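Local coordinates for enoyl-CoA hydratase/carnithine racemase (Thermus thermophilus JL-18, PDB 6SL9), which probably isomerises ring-epoxidised phenylacetyl-CoA to oxepin-CoA in phenylacetic acid catabolism, as a member of the crotonase (enoyl-CoA hydratase/isomerase) family, at residues 107-112 against 130-135; 120-125 against 166-171. One frame throughout, in Å; residues are numbered along the deposited sequence.

Contact 1. Residues 107-112 against 130-135; sequences AGAGMS and TAFVRI
Phe132 lays one face of its ring over the backbone of Gly108. The CA of Gly108 sits 4.0 Å from the ring centroid, 29° off the normal, a CH-pi contact. The far end of the ring carries on along the chain: Phe132 CE2 is 3.5 Å from Gly108 C, and Phe132 CZ is 3.4 Å from Ala109 N, which it meets obliquely. Ser112 OG lies at the ring edge. CG of Phe132 is anti to its carbonyl carbon (chi1 -70°), which swings the ring back toward helix 109-115. An alanine here would probably open a gap over Gly108 and leave the start of that helix without its aromatic cover.

Gly108 is the N-cap of helix 109-115. As in crotonase relatives, the N-H of the first helix residue, here Ala109, probably helps form the oxyanion hole, beside Phe132 CZ. Gly108 CA makes a 3.1 Å CA-H...O contact with Thr130 O. Ala131 CB packs 3.6 Å from Gly108 N. Met111, extended, runs alongside Thr130, with its SD 3.9 Å from Thr130 CG2.

Further out, Ser112 OG bonds Asp140 O and Thr130 OG1 bonds Leu159 O. Leu143 touches Phe132, as does Gln231 of the second subunit.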
loop_
_atom_site.group_PDB
_atom_site.type_symbol
_atom_site.label_atom_id
_atom_site.label_comp_id
_atom_site.label_asym_id
_atom_site.label_seq_id
_atom_site.Cartn_x
_atom_site.Cartn_y
_atom_site.Cartn_z
ATOM N N ALA A 107 2.248 14.322 17.667
ATOM C CA ALA A 107 2.688 15.226 16.586
ATOM C C ALA A 107 4.159 14.973 16.256
ATOM O O ALA A 107 4.957 14.697 17.172
ATOM C CB ALA A 107 2.486 16.681 16.985
ATOM N N GLY A 108 4.517 15.139 15.002
ATOM C CA GLY A 108 5.935 15.005 14.614
ATOM C C GLY A 108 6.464 13.638 14.962
ATOM O O GLY A 108 5.788 12.630 14.737
ATOM N N ALA A 109 7.599 13.570 15.611
ATOM C CA ALA A 109 8.157 12.268 16.036
ATOM C C ALA A 109 7.275 11.596 17.071
ATOM O O ALA A 109 7.370 10.390 17.247
ATOM C CB ALA A 109 9.560 12.391 16.517
ATOM N N GLY A 110 6.407 12.336 17.748
ATOM C CA GLY A 110 5.431 11.681 18.636
ATOM C C GLY A 110 4.441 10.847 17.831
ATOM O O GLY A 110 4.034 9.777 18.269
ATOM N N MET A 111 4.021 11.365 16.665
ATOM C CA MET A 111 3.182 10.590 15.733
ATOM C C MET A 111 3.996 9.397 15.207
ATOM O O MET A 111 3.473 8.280 15.172
ATOM C CB MET A 111 2.682 11.470 14.597
ATOM C CG MET A 111 1.885 10.734 13.584
ATOM S SD MET A 111 1.025 11.898 12.513
ATOM C CE MET A 111 0.205 10.781 11.375
ATOM N N SER A 112 5.250 9.615 14.807
ATOM C CA SER A 112 6.112 8.504 14.371
ATOM C C SER A 112 6.130 7.385 15.399
ATOM O O SER A 112 5.889 6.209 15.051
ATOM C CB SER A 112 7.538 8.979 14.077
ATOM O OG SER A 112 7.575 10.118 13.208
ATOM N N THR A 130 1.132 15.432 11.455
ATOM C CA THR A 130 2.499 15.090 11.032
ATOM C C THR A 130 3.473 16.170 11.480
ATOM O O THR A 130 4.586 15.833 11.891
ATOM C CB THR A 130 2.562 14.800 9.524
ATOM O OG1 THR A 130 2.183 16.010 8.826
ATOM C CG2 THR A 130 1.722 13.609 9.107
ATOM N N ALA A 131 3.109 17.441 11.373
ATOM C CA ALA A 131 3.782 18.609 11.982
ATOM C C ALA A 131 5.111 19.033 11.368
ATOM O O ALA A 131 5.384 20.242 11.358
ATOM C CB ALA A 131 3.970 18.400 13.484
ATOM N N PHE A 132 5.939 18.098 10.917
ATOM C CA PHE A 132 7.307 18.429 10.454
ATOM C C PHE A 132 7.275 19.577 9.441
ATOM O O PHE A 132 8.140 20.495 9.527
ATOM C CB PHE A 132 7.968 17.205 9.803
ATOM C CG PHE A 132 8.304 16.129 10.806
ATOM C CD1 PHE A 132 9.461 16.207 11.527
ATOM C CD2 PHE A 132 7.509 14.991 10.945
ATOM C CE1 PHE A 132 9.821 15.216 12.396
ATOM C CE2 PHE A 132 7.887 13.972 11.817
ATOM C CZ PHE A 132 9.029 14.113 12.529
ATOM N N VAL A 133 6.369 19.544 8.486
ATOM C CA VAL A 133 6.368 20.544 7.396
ATOM C C VAL A 133 6.129 21.953 7.942
ATOM O O VAL A 133 6.559 22.923 7.302
ATOM C CB VAL A 133 5.365 20.176 6.293
ATOM C CG1 VAL A 133 3.933 20.425 6.707
ATOM C CG2 VAL A 133 5.634 20.871 5.016
ATOM N N ARG A 134 5.451 22.080 9.098
ATOM C CA ARG A 134 5.131 23.400 9.645
ATOM C C ARG A 134 6.370 24.108 10.143
ATOM O O ARG A 134 6.368 25.325 10.230
ATOM C CB ARG A 134 4.112 23.297 10.763
ATOM C CG ARG A 134 2.759 22.753 10.343
ATOM C CD ARG A 134 1.782 22.834 11.473
ATOM N NE ARG A 134 0.444 22.337 11.144
ATOM C CZ ARG A 134 -0.498 22.071 12.091
ATOM N NH1 ARG A 134 -0.211 22.181 13.376
ATOM N NH2 ARG A 134 -1.718 21.697 11.779
ATOM N N ILE A 135 7.454 23.372 10.378
ATOM C CA ILE A 135 8.764 23.994 10.709
ATOM C C ILE A 135 9.808 23.732 9.621
ATOM O O ILE A 135 11.010 23.931 9.827
ATOM C CB ILE A 135 9.233 23.622 12.112
ATOM C CG1 ILE A 135 9.496 22.131 12.293
ATOM C CG2 ILE A 135 8.270 24.143 13.163
ATOM C CD1 ILE A 135 10.195 21.746 13.597
#

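Contact 2. Residues 120-125 against 166-171; sequences RLAAVG and LSAEEA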
loop_
_atom_site.group_PDB
_atom_site.type_symbol
_atom_site.label_atom_id
_atom_site.label_comp_id
_atom_site.label_asym_id
_atom_site.label_seq_id
_atom_site.Cartn_x
_atom_site.Cartn_y
_atom_site.Cartn_z
ATOM N N ARG A 120 -2.943 -0.363 17.860
ATOM C CA ARG A 120 -2.949 1.040 18.305
ATOM C C ARG A 120 -4.369 1.456 18.658
ATOM O O ARG A 120 -5.298 1.258 17.874
ATOM C CB ARG A 120 -2.396 1.884 17.163
ATOM C CG ARG A 120 -0.970 1.528 16.788
ATOM C CD ARG A 120 -0.402 2.295 15.612
ATOM N NE ARG A 120 -1.193 2.122 14.402
ATOM C CZ ARG A 120 -1.126 1.053 13.614
ATOM N NH1 ARG A 120 -0.217 0.111 13.831
ATOM N NH2 ARG A 120 -1.919 0.981 12.542
ATOM N N LEU A 121 -4.522 2.063 19.826
ATOM C CA LEU A 121 -5.803 2.599 20.311
ATOM C C LEU A 121 -5.625 4.078 20.568
ATOM O O LEU A 121 -4.530 4.532 20.934
ATOM C CB LEU A 121 -6.217 1.937 21.635
ATOM C CG LEU A 121 -6.496 0.454 21.637
ATOM C CD1 LEU A 121 -5.202 -0.312 21.736
ATOM C CD2 LEU A 121 -7.360 0.064 22.803
ATOM N N ALA A 122 -6.697 4.833 20.387
ATOM C CA ALA A 122 -6.686 6.257 20.715
ATOM C C ALA A 122 -7.860 6.584 21.619
ATOM O O ALA A 122 -8.982 6.022 21.446
ATOM C CB ALA A 122 -6.824 7.081 19.464
ATOM N N ALA A 123 -7.656 7.521 22.540
ATOM C CA ALA A 123 -8.743 8.152 23.281
ATOM C C ALA A 123 -9.529 9.048 22.355
ATOM O O ALA A 123 -8.952 9.760 21.544
ATOM C CB ALA A 123 -8.204 8.991 24.406
ATOM N N VAL A 124 -10.808 9.147 22.642
ATOM C CA VAL A 124 -11.621 10.261 22.127
ATOM C C VAL A 124 -10.891 11.523 22.610
ATOM O O VAL A 124 -10.605 11.645 23.840
ATOM C CB VAL A 124 -13.060 10.148 22.677
ATOM C CG1 VAL A 124 -13.825 11.421 22.387
ATOM C CG2 VAL A 124 -13.819 8.933 22.156
ATOM N N GLY A 125 -10.660 12.444 21.718
ATOM C CA GLY A 125 -9.964 13.683 22.047
ATOM C C GLY A 125 -8.545 13.674 21.613
ATOM O O GLY A 125 -7.972 14.756 21.568
ATOM N N LEU A 166 -5.648 15.600 12.692
ATOM C CA LEU A 166 -6.650 14.538 12.595
ATOM C C LEU A 166 -7.192 14.187 13.975
ATOM O O LEU A 166 -6.437 13.927 14.904
ATOM C CB LEU A 166 -6.021 13.303 11.994
ATOM C CG LEU A 166 -5.290 13.499 10.692
ATOM C CD1 LEU A 166 -4.719 12.202 10.223
ATOM C CD2 LEU A 166 -6.228 14.029 9.686
ATOM N N SER A 167 -8.503 14.093 14.074
ATOM C CA SER A 167 -9.198 13.566 15.266
ATOM C C SER A 167 -8.952 12.060 15.385
ATOM O O SER A 167 -8.523 11.366 14.438
ATOM C CB SER A 167 -10.653 13.852 15.184
ATOM O OG SER A 167 -11.196 13.051 14.182
ATOM N N ALA A 168 -9.289 11.521 16.546
ATOM C CA ALA A 168 -9.185 10.062 16.766
ATOM C C ALA A 168 -10.072 9.350 15.739
ATOM O O ALA A 168 -9.682 8.295 15.226
ATOM C CB ALA A 168 -9.610 9.753 18.171
ATOM N N GLU A 169 -11.272 9.870 15.528
ATOM C CA GLU A 169 -12.220 9.201 14.610
ATOM C C GLU A 169 -11.696 9.224 13.171
ATOM O O GLU A 169 -11.821 8.223 12.421
ATOM C CB GLU A 169 -13.612 9.819 14.747
ATOM C CG GLU A 169 -14.194 9.721 16.169
ATOM C CD GLU A 169 -13.799 10.776 17.212
ATOM O OE1 GLU A 169 -14.359 10.687 18.323
ATOM O OE2 GLU A 169 -12.957 11.659 16.933
ATOM N N GLU A 170 -11.071 10.308 12.766
ATOM C CA GLU A 170 -10.423 10.359 11.437
ATOM C C GLU A 170 -9.252 9.377 11.386
ATOM O O GLU A 170 -9.071 8.721 10.380
ATOM C CB GLU A 170 -9.963 11.779 11.130
ATOM C CG GLU A 170 -11.050 12.792 10.891
ATOM C CD GLU A 170 -10.510 14.203 10.716
ATOM O OE1 GLU A 170 -10.639 14.696 9.598
ATOM O OE2 GLU A 170 -9.934 14.803 11.680
ATOM N N ALA A 171 -8.466 9.298 12.440
ATOM C CA ALA A 171 -7.328 8.375 12.524
ATOM C C ALA A 171 -7.820 6.944 12.349
ATOM O O ALA A 171 -7.169 6.123 11.682
ATOM C CB ALA A 171 -6.601 8.553 13.813
HETATM O O HOH W 1 -10.110 13.249 18.730
#
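Ala168 is the hub of this contact, and its methyl group does most of the touching. Its CB points at the end of strand 119-123 and lies 3.4 Å from Ala123 O and 4.1 Å from Ala122 CB. The methyl thus meets a methyl and a backbone carbonyl of successive residues, close to where the strand ends.

Glu169 and Val124 form the outer part. The Glu169 chain bends at chi2 (83°), which brings its carboxylate back toward the strand end. Its OE1 comes to 4.2 Å from Val124 CG1, a loose contact at the exposed margin.

A water joins the two backbones beside the methyl. It accepts from Ala168 N at 2.9 Å and, weakly, from Gly125 N at 3.1 Å. Ala168 opens its helix, so this water occupies one of the N-H groups of the first turn. The same turn is closed by a capping box: Glu170 N gives to Ser167 OG (3.1 Å), and Ser167 N gives to Glu170 OE2 (2.9 Å, 171°).

Val180 touches both Ala168 and Val124. The start of helix 168-174 therefore packs against two adjacent parallel strands of the main crotonase sheet, 119-123 and the edge strand 179-181 beside it.

From the N terminus, the chain passes through strands 98-102 and 105-107 and enters helix 109-115 at the first segment of contact 1. It then runs into strand 119-123, where contact 2 begins, and on to 127-129. The loop after that strand returns to the helix start, closing contact 1 across 17 intervening residues. Helices 143-151 and 153-162 follow before 166-171 closes contact 2 across 40. The segments alternate, so the two loops cross. Contact 1 ties the start of helix 109-115 to the loop after strand 127-129. Contact 2 ties the six-stranded sheet to helix 168-174. Their centres are 16 Å apart, and they do not touch.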